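HTH-type transcriptional regulator mcbR (Escherichia coli UMEA 3718-1, PDB 4P9F) acts as a GntR-family regulator that represses mcbA expression by binding its promoter region, preventing colanic acid overproduction and mucoidy, and is important for biofilm formation. Local coordinates at residues V128-L131 against F132-I136; M122-I125 against I126-N129; Y84-E87 against L88-V91. All coordinates share one frame; numbering follows the deposited sequence.

Contact 1: residues V128-L131 against F132-I136; sequences VNRL and FRLAI
The second half of helix 122-138, one of the helices of the all-helical FCD domain, brings Asn129 and Arg133 one turn apart on the same face, with the arginine buried. In the metal-binding members of this family an aspartate and a histidine with this spacing usually supply two of the ligands; Asn129 and Arg133 probably take those positions here, consistent with a guanidinium in place of a metal ligand. The Asn129 amide lies at the edge of the Arg133 guanidinium, its CG 3.8 Å from Arg133 NH2, and the two planes are turned 69° against each other. Arg133 reaches this place with CG anti to its carbonyl carbon (chi1 -84°) and a bend at chi3, and its NH1 forms a salt bridge to Glu87 OE1. Tyr179, Leu198, Met202 and Asn205 also pack against the arginine.

Four successive backbone bonds carry the helix through the contact, from Phe132 N to Val128 O at 2.8 Å to Ala135 N to Leu131 O at 3.0 Å. Phe132 turns its ring away from the preceding turn, CG anti to the backbone N (chi1 177°), and spends it on Leu182 of helix 177-187 and Leu110 of helix 100-119. Leu134 packs on Glu150 and Trp153 of helix 143-156. What Phe132, Leu134 and Ala135 set against the carbonyls of the previous turn is their first side-chain carbon: Phe132 CB lies 3.2 Å from Val128 O, Leu134 CB 3.3 Å from Arg130 O, and Ala135 CB 3.3 Å from Leu131 O.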
loop_
_atom_site.group_PDB
_atom_site.type_symbol
_atom_site.label_atom_id
_atom_site.label_comp_id
_atom_site.label_asym_id
_atom_site.label_seq_id
_atom_site.Cartn_x
_atom_site.Cartn_y
_atom_site.Cartn_z
ATOM N N VAL A 128 7.228 -17.182 11.403
ATOM C CA VAL A 128 5.970 -17.867 11.670
ATOM C C VAL A 128 4.873 -16.851 12.063
ATOM O O VAL A 128 3.723 -17.009 11.654
ATOM C CB VAL A 128 6.130 -18.961 12.763
ATOM C CG1 VAL A 128 4.790 -19.579 13.099
ATOM C CG2 VAL A 128 7.076 -20.058 12.268
ATOM N N ASN A 129 5.217 -15.808 12.825
ATOM C CA ASN A 129 4.234 -14.755 13.137
ATOM C C ASN A 129 3.649 -14.146 11.856
ATOM O O ASN A 129 2.430 -13.990 11.718
ATOM C CB ASN A 129 4.870 -13.665 14.011
ATOM C CG ASN A 129 4.098 -12.350 13.981
ATOM O OD1 ASN A 129 4.530 -11.387 13.365
ATOM N ND2 ASN A 129 2.948 -12.314 14.625
ATOM N N ARG A 130 4.539 -13.861 10.914
ATOM C CA ARG A 130 4.192 -13.373 9.582
ATOM C C ARG A 130 3.269 -14.335 8.836
ATOM O O ARG A 130 2.211 -13.940 8.341
ATOM C CB ARG A 130 5.490 -13.147 8.792
ATOM C CG ARG A 130 5.380 -12.396 7.483
ATOM C CD ARG A 130 6.730 -12.456 6.758
ATOM N NE ARG A 130 7.052 -13.833 6.356
ATOM C CZ ARG A 130 6.633 -14.415 5.238
ATOM N NH1 ARG A 130 5.830 -13.767 4.402
ATOM N NH2 ARG A 130 6.987 -15.662 4.976
ATOM N N LEU A 131 3.670 -15.604 8.785
ATOM C CA LEU A 131 2.925 -16.631 8.066
ATOM C C LEU A 131 1.544 -16.837 8.684
ATOM O O LEU A 131 0.556 -17.053 7.988
ATOM C CB LEU A 131 3.709 -17.943 8.090
ATOM C CG LEU A 131 4.902 -18.048 7.140
ATOM C CD1 LEU A 131 5.558 -19.411 7.272
ATOM C CD2 LEU A 131 4.504 -17.762 5.696
ATOM N N PHE A 132 1.494 -16.783 10.006
ATOM C CA PHE A 132 0.253 -16.941 10.746
ATOM C C PHE A 132 -0.725 -15.815 10.396
ATOM O O PHE A 132 -1.871 -16.062 10.011
ATOM C CB PHE A 132 0.554 -16.967 12.251
ATOM C CG PHE A 132 -0.670 -17.048 13.138
ATOM C CD1 PHE A 132 -1.304 -18.266 13.366
ATOM C CD2 PHE A 132 -1.162 -15.911 13.764
ATOM C CE1 PHE A 132 -2.425 -18.350 14.187
ATOM C CE2 PHE A 132 -2.285 -15.982 14.602
ATOM C CZ PHE A 132 -2.918 -17.204 14.810
ATOM N N ARG A 133 -0.275 -14.572 10.512
ATOM C CA ARG A 133 -1.186 -13.464 10.255
ATOM C C ARG A 133 -1.585 -13.401 8.776
ATOM O O ARG A 133 -2.736 -13.136 8.445
ATOM C CB ARG A 133 -0.581 -12.123 10.683
ATOM C CG ARG A 133 -0.749 -11.799 12.180
ATOM C CD ARG A 133 -0.315 -10.352 12.452
ATOM N NE ARG A 133 0.794 -10.214 13.377
ATOM C CZ ARG A 133 1.356 -9.048 13.667
ATOM N NH1 ARG A 133 0.899 -7.943 13.094
ATOM N NH2 ARG A 133 2.370 -8.984 14.521
ATOM N N LEU A 134 -0.640 -13.687 7.889
ATOM C CA LEU A 134 -0.934 -13.637 6.463
ATOM C C LEU A 134 -1.931 -14.718 6.053
ATOM O O LEU A 134 -2.791 -14.474 5.216
ATOM C CB LEU A 134 0.350 -13.774 5.654
ATOM C CG LEU A 134 0.267 -13.260 4.219
ATOM C CD1 LEU A 134 -0.257 -11.845 4.195
ATOM C CD2 LEU A 134 1.625 -13.342 3.561
ATOM N N ALA A 135 -1.827 -15.897 6.663
ATOM C CA ALA A 135 -2.778 -16.966 6.422
ATOM C C ALA A 135 -4.182 -16.513 6.802
ATOM O O ALA A 135 -5.162 -16.843 6.125
ATOM C CB ALA A 135 -2.391 -18.227 7.204
ATOM N N ILE A 136 -4.281 -15.767 7.892
ATOM C CA ILE A 136 -5.560 -15.205 8.288
ATOM C C ILE A 136 -6.034 -14.204 7.241
ATOM O O ILE A 136 -7.146 -14.320 6.713
ATOM C CB ILE A 136 -5.476 -14.500 9.665
ATOM C CG1 ILE A 136 -5.142 -15.514 10.771
ATOM C CG2 ILE A 136 -6.788 -13.796 9.986
ATOM C CD1 ILE A 136 -4.762 -14.858 12.104
#

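Contact 2: residues M122-I125 against I126-N129; sequences MEQI and INVN
Asn127 OD1 is gripped by two groups, His16 NE2 and Arg130 NH2, both hydrogen-bonded to it, while the backbone N of the same residue makes a 2.8 Å hydrogen bond to Glu123 O. With its oxygen held in this way, the amide has little freedom to rotate. Its other branch, ND2, comes 3.6 Å from Gln124 OE1; the two amides run side by side, pointing the same way, with planes 45° apart.

The first turns of helix 122-138 close through the usual four-residue bonds, among them Val128 N to Gln124 O at 2.8 Å. That carbonyl is also approached by a methyl: Val128 CG2, anti to its own carbonyl carbon, sits 3.1 Å from Gln124 O and meets the end of the glutamine at NE2. Two residues earlier Ile126 sets its CG1 methylene 3.3 Å from Met122 O. Ile126 CD1 then crosses the bent chain of Met122, a selenomethionine, to touch its CG at 4.0 Å.

Met122 and Ile126 face helix 161-166, where Tyr164 touches both and Leu163 the isoleucine. Ile125 and Val128 lean on helix 100-119, at Ala116 and Leu113, whereas Asn127, through His16, ties the FCD bundle to helix 6-19 of the DNA-binding winged-helix part of the chain.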
loop_
_atom_site.group_PDB
_atom_site.type_symbol
_atom_site.label_atom_id
_atom_site.label_comp_id
_atom_site.label_asym_id
_atom_site.label_seq_id
_atom_site.Cartn_x
_atom_site.Cartn_y
_atom_site.Cartn_z
HETATM N N MSE A 122 15.023 -16.891 16.678
HETATM C CA MSE A 122 14.371 -15.602 16.536
HETATM C C MSE A 122 13.822 -15.425 15.131
HETATM O O MSE A 122 12.739 -14.882 14.957
HETATM C CB MSE A 122 15.321 -14.456 16.873
HETATM C CG MSE A 122 14.685 -13.074 16.629
HETATM SE SE MSE A 122 13.174 -12.718 17.802
HETATM C CE MSE A 122 14.175 -12.262 19.398
ATOM N N GLU A 123 14.561 -15.889 14.127
ATOM C CA GLU A 123 14.111 -15.729 12.745
ATOM C C GLU A 123 12.799 -16.482 12.479
ATOM O O GLU A 123 11.888 -15.957 11.841
ATOM C CB GLU A 123 15.196 -16.182 11.773
ATOM C CG GLU A 123 14.774 -16.005 10.333
ATOM C CD GLU A 123 15.827 -16.506 9.360
ATOM O OE1 GLU A 123 16.905 -16.926 9.826
ATOM O OE2 GLU A 123 15.567 -16.497 8.138
ATOM N N GLN A 124 12.712 -17.697 13.003
ATOM C CA GLN A 124 11.523 -18.526 12.876
ATOM C C GLN A 124 10.337 -17.942 13.638
ATOM O O GLN A 124 9.207 -18.004 13.167
ATOM C CB GLN A 124 11.836 -19.938 13.371
ATOM C CG GLN A 124 12.240 -20.871 12.256
ATOM C CD GLN A 124 11.106 -21.107 11.267
ATOM O OE1 GLN A 124 10.968 -20.395 10.260
ATOM N NE2 GLN A 124 10.291 -22.125 11.548
ATOM N N ILE A 125 10.594 -17.355 14.801
ATOM C CA ILE A 125 9.558 -16.632 15.538
ATOM C C ILE A 125 8.971 -15.504 14.678
ATOM O O ILE A 125 7.752 -15.331 14.551
ATOM C CB ILE A 125 10.110 -16.011 16.838
ATOM C CG1 ILE A 125 10.516 -17.102 17.834
ATOM C CG2 ILE A 125 9.085 -15.035 17.455
ATOM C CD1 ILE A 125 11.135 -16.556 19.085
ATOM N N ILE A 126 9.863 -14.718 14.099
ATOM C CA ILE A 126 9.430 -13.619 13.261
ATOM C C ILE A 126 8.683 -14.143 12.036
ATOM O O ILE A 126 7.584 -13.681 11.725
ATOM C CB ILE A 126 10.632 -12.767 12.845
ATOM C CG1 ILE A 126 11.214 -12.087 14.093
ATOM C CG2 ILE A 126 10.220 -11.727 11.828
ATOM C CD1 ILE A 126 12.500 -11.316 13.846
ATOM N N ASN A 127 9.257 -15.149 11.384
ATOM C CA ASN A 127 8.677 -15.679 10.160
ATOM C C ASN A 127 7.327 -16.354 10.368
ATOM O O ASN A 127 6.384 -16.123 9.601
ATOM C CB ASN A 127 9.642 -16.655 9.489
ATOM C CG ASN A 127 9.139 -17.099 8.123
ATOM O OD1 ASN A 127 8.792 -16.265 7.277
ATOM N ND2 ASN A 127 9.115 -18.403 7.891
ATOM N N VAL A 128 7.228 -17.182 11.403
ATOM C CA VAL A 128 5.970 -17.867 11.670
ATOM C C VAL A 128 4.873 -16.851 12.063
ATOM O O VAL A 128 3.723 -17.009 11.654
ATOM C CB VAL A 128 6.130 -18.961 12.763
ATOM C CG1 VAL A 128 4.790 -19.579 13.099
ATOM C CG2 VAL A 128 7.076 -20.058 12.268
ATOM N N ASN A 129 5.217 -15.808 12.825
ATOM C CA ASN A 129 4.234 -14.755 13.137
ATOM C C ASN A 129 3.649 -14.146 11.856
ATOM O O ASN A 129 2.430 -13.990 11.718
ATOM C CB ASN A 129 4.870 -13.665 14.011
ATOM C CG ASN A 129 4.098 -12.350 13.981
ATOM O OD1 ASN A 129 4.530 -11.387 13.365
ATOM N ND2 ASN A 129 2.948 -12.314 14.625
#

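Contact 3: residues Y84-E87 against L88-V91; sequences YELE and LMAV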
loop_
_atom_site.group_PDB
_atom_site.type_symbol
_atom_site.label_atom_id
_atom_site.label_comp_id
_atom_site.label_asym_id
_atom_site.label_seq_id
_atom_site.Cartn_x
_atom_site.Cartn_y
_atom_site.Cartn_z
ATOM N N TYR A 84 -2.107 -0.677 11.137
ATOM C CA TYR A 84 -3.093 -0.909 12.181
ATOM C C TYR A 84 -4.484 -1.012 11.565
ATOM O O TYR A 84 -5.154 -2.027 11.729
ATOM C CB TYR A 84 -3.048 0.207 13.218
ATOM C CG TYR A 84 -4.052 0.063 14.344
ATOM C CD1 TYR A 84 -3.771 -0.708 15.472
ATOM C CD2 TYR A 84 -5.278 0.703 14.278
ATOM C CE1 TYR A 84 -4.706 -0.824 16.513
ATOM C CE2 TYR A 84 -6.208 0.598 15.303
ATOM C CZ TYR A 84 -5.919 -0.163 16.419
ATOM O OH TYR A 84 -6.862 -0.257 17.420
ATOM N N GLU A 85 -4.888 0.006 10.805
ATOM C CA GLU A 85 -6.202 -0.016 10.167
ATOM C C GLU A 85 -6.353 -1.147 9.171
ATOM O O GLU A 85 -7.396 -1.795 9.133
ATOM C CB GLU A 85 -6.508 1.314 9.476
ATOM C CG GLU A 85 -6.482 2.490 10.414
ATOM C CD GLU A 85 -7.563 2.414 11.487
ATOM O OE1 GLU A 85 -8.620 1.788 11.242
ATOM O OE2 GLU A 85 -7.360 2.995 12.573
ATOM N N LEU A 86 -5.320 -1.391 8.367
ATOM C CA LEU A 86 -5.434 -2.388 7.306
ATOM C C LEU A 86 -5.515 -3.806 7.848
ATOM O O LEU A 86 -6.305 -4.616 7.356
ATOM C CB LEU A 86 -4.251 -2.277 6.346
ATOM C CG LEU A 86 -4.153 -0.926 5.617
ATOM C CD1 LEU A 86 -3.020 -0.898 4.567
ATOM C CD2 LEU A 86 -5.504 -0.524 4.992
ATOM N N GLU A 87 -4.705 -4.111 8.860
ATOM C CA GLU A 87 -4.665 -5.462 9.407
ATOM C C GLU A 87 -5.940 -5.787 10.212
ATOM O O GLU A 87 -6.449 -6.902 10.147
ATOM C CB GLU A 87 -3.401 -5.645 10.268
ATOM C CG GLU A 87 -2.098 -5.603 9.421
ATOM C CD GLU A 87 -0.847 -6.022 10.199
ATOM O OE1 GLU A 87 -0.885 -7.038 10.922
ATOM O OE2 GLU A 87 0.166 -5.327 10.096
ATOM N N LEU A 88 -6.470 -4.797 10.925
ATOM C CA LEU A 88 -7.724 -4.972 11.639
ATOM C C LEU A 88 -8.874 -5.160 10.647
ATOM O O LEU A 88 -9.807 -5.926 10.893
ATOM C CB LEU A 88 -7.994 -3.777 12.553
ATOM C CG LEU A 88 -7.063 -3.664 13.771
ATOM C CD1 LEU A 88 -7.523 -2.559 14.717
ATOM C CD2 LEU A 88 -6.970 -4.982 14.491
HETATM N N MSE A 89 -8.806 -4.455 9.526
HETATM C CA MSE A 89 -9.799 -4.626 8.465
HETATM C C MSE A 89 -9.699 -6.020 7.862
HETATM O O MSE A 89 -10.716 -6.697 7.652
HETATM C CB MSE A 89 -9.611 -3.572 7.359
HETATM C CG MSE A 89 -10.603 -3.678 6.200
HETATM SE SE MSE A 89 -10.086 -2.512 4.678
HETATM C CE MSE A 89 -8.992 -1.224 5.643
ATOM N N ALA A 90 -8.470 -6.442 7.577
ATOM C CA ALA A 90 -8.237 -7.772 7.046
ATOM C C ALA A 90 -8.756 -8.853 7.996
ATOM O O ALA A 90 -9.439 -9.781 7.567
ATOM C CB ALA A 90 -6.735 -7.990 6.760
ATOM N N VAL A 91 -8.439 -8.738 9.283
ATOM C CA VAL A 91 -8.831 -9.802 10.216
ATOM C C VAL A 91 -10.356 -9.886 10.372
ATOM O O VAL A 91 -10.885 -10.983 10.486
ATOM C CB VAL A 91 -8.151 -9.630 11.616
ATOM C CG1 VAL A 91 -8.811 -8.533 12.450
ATOM C CG2 VAL A 91 -8.159 -10.942 12.370
#
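Among the apolar contacts, the closest joins Tyr84 and Leu88. A single methyl, Leu88 CD1, lies over one face of the tyrosine ring in a CH-pi contact, 3.6 Å from the centroid and 24° off the ring normal. It is displaced toward the hydroxyl-bearing rim, so that Tyr84 CZ is its nearest ring atom at 3.3 Å. Tyr84 has CG anti to its backbone N (chi1 179°), which lays the ring alongside the following turn, and Met202 of helix 191-210 touches both residues. On another side of the helix Leu86 and Met89, a selenomethionine, run side by side, with Leu86 CD2 3.6 Å from Met89 CE; the bend at chi3 carries that methyl back toward the leucine.

Both pairs belong to helix 73-95, the opening helix of the FCD bundle, which also forms part of the dimer interface. Leu86 packs on Leu86 of the second subunit, and Met89 packs on Glu85 of that subunit.

The charged interactions centre on Glu87, which is buried. Its OE2 forms a salt bridge with Arg83 NH1 and a hydrogen bond with Trp153 NE1, while OE1 bonds to Tyr137 OH in addition to Arg133 NH1 of helix 122-138. Four partners fix the rotation of the carboxylate, and the two cations among them would favour its ionised form.

The backbone contributes four bonds of the alpha-helical kind. Leu88 N to Tyr84 O is 3.2 Å, and Val91 N to Glu87 O is shorter at 2.8 Å.

How the contacts relate
All three contacts lie within the helical FCD domain. Contact 3 comes first along the chain, on helix 73-95; contacts 2 and 1 follow on helix 122-138, overlapping at Val128 and Asn129, with centres about 10 Å apart. Contact 1 lies about 13 Å from contact 3, centre to centre, and touches it through the Arg133-Glu87 salt bridge and through packing of Ile136 on Val91. Contacts 2 and 3 have centres about 20 Å apart and do not touch. Helix 122-138 thus meets the DNA-binding part near contact 2, while its far half packs on helix 73-95, which in turn meets the second subunit; it lies between the DNA-binding part and the dimer interface.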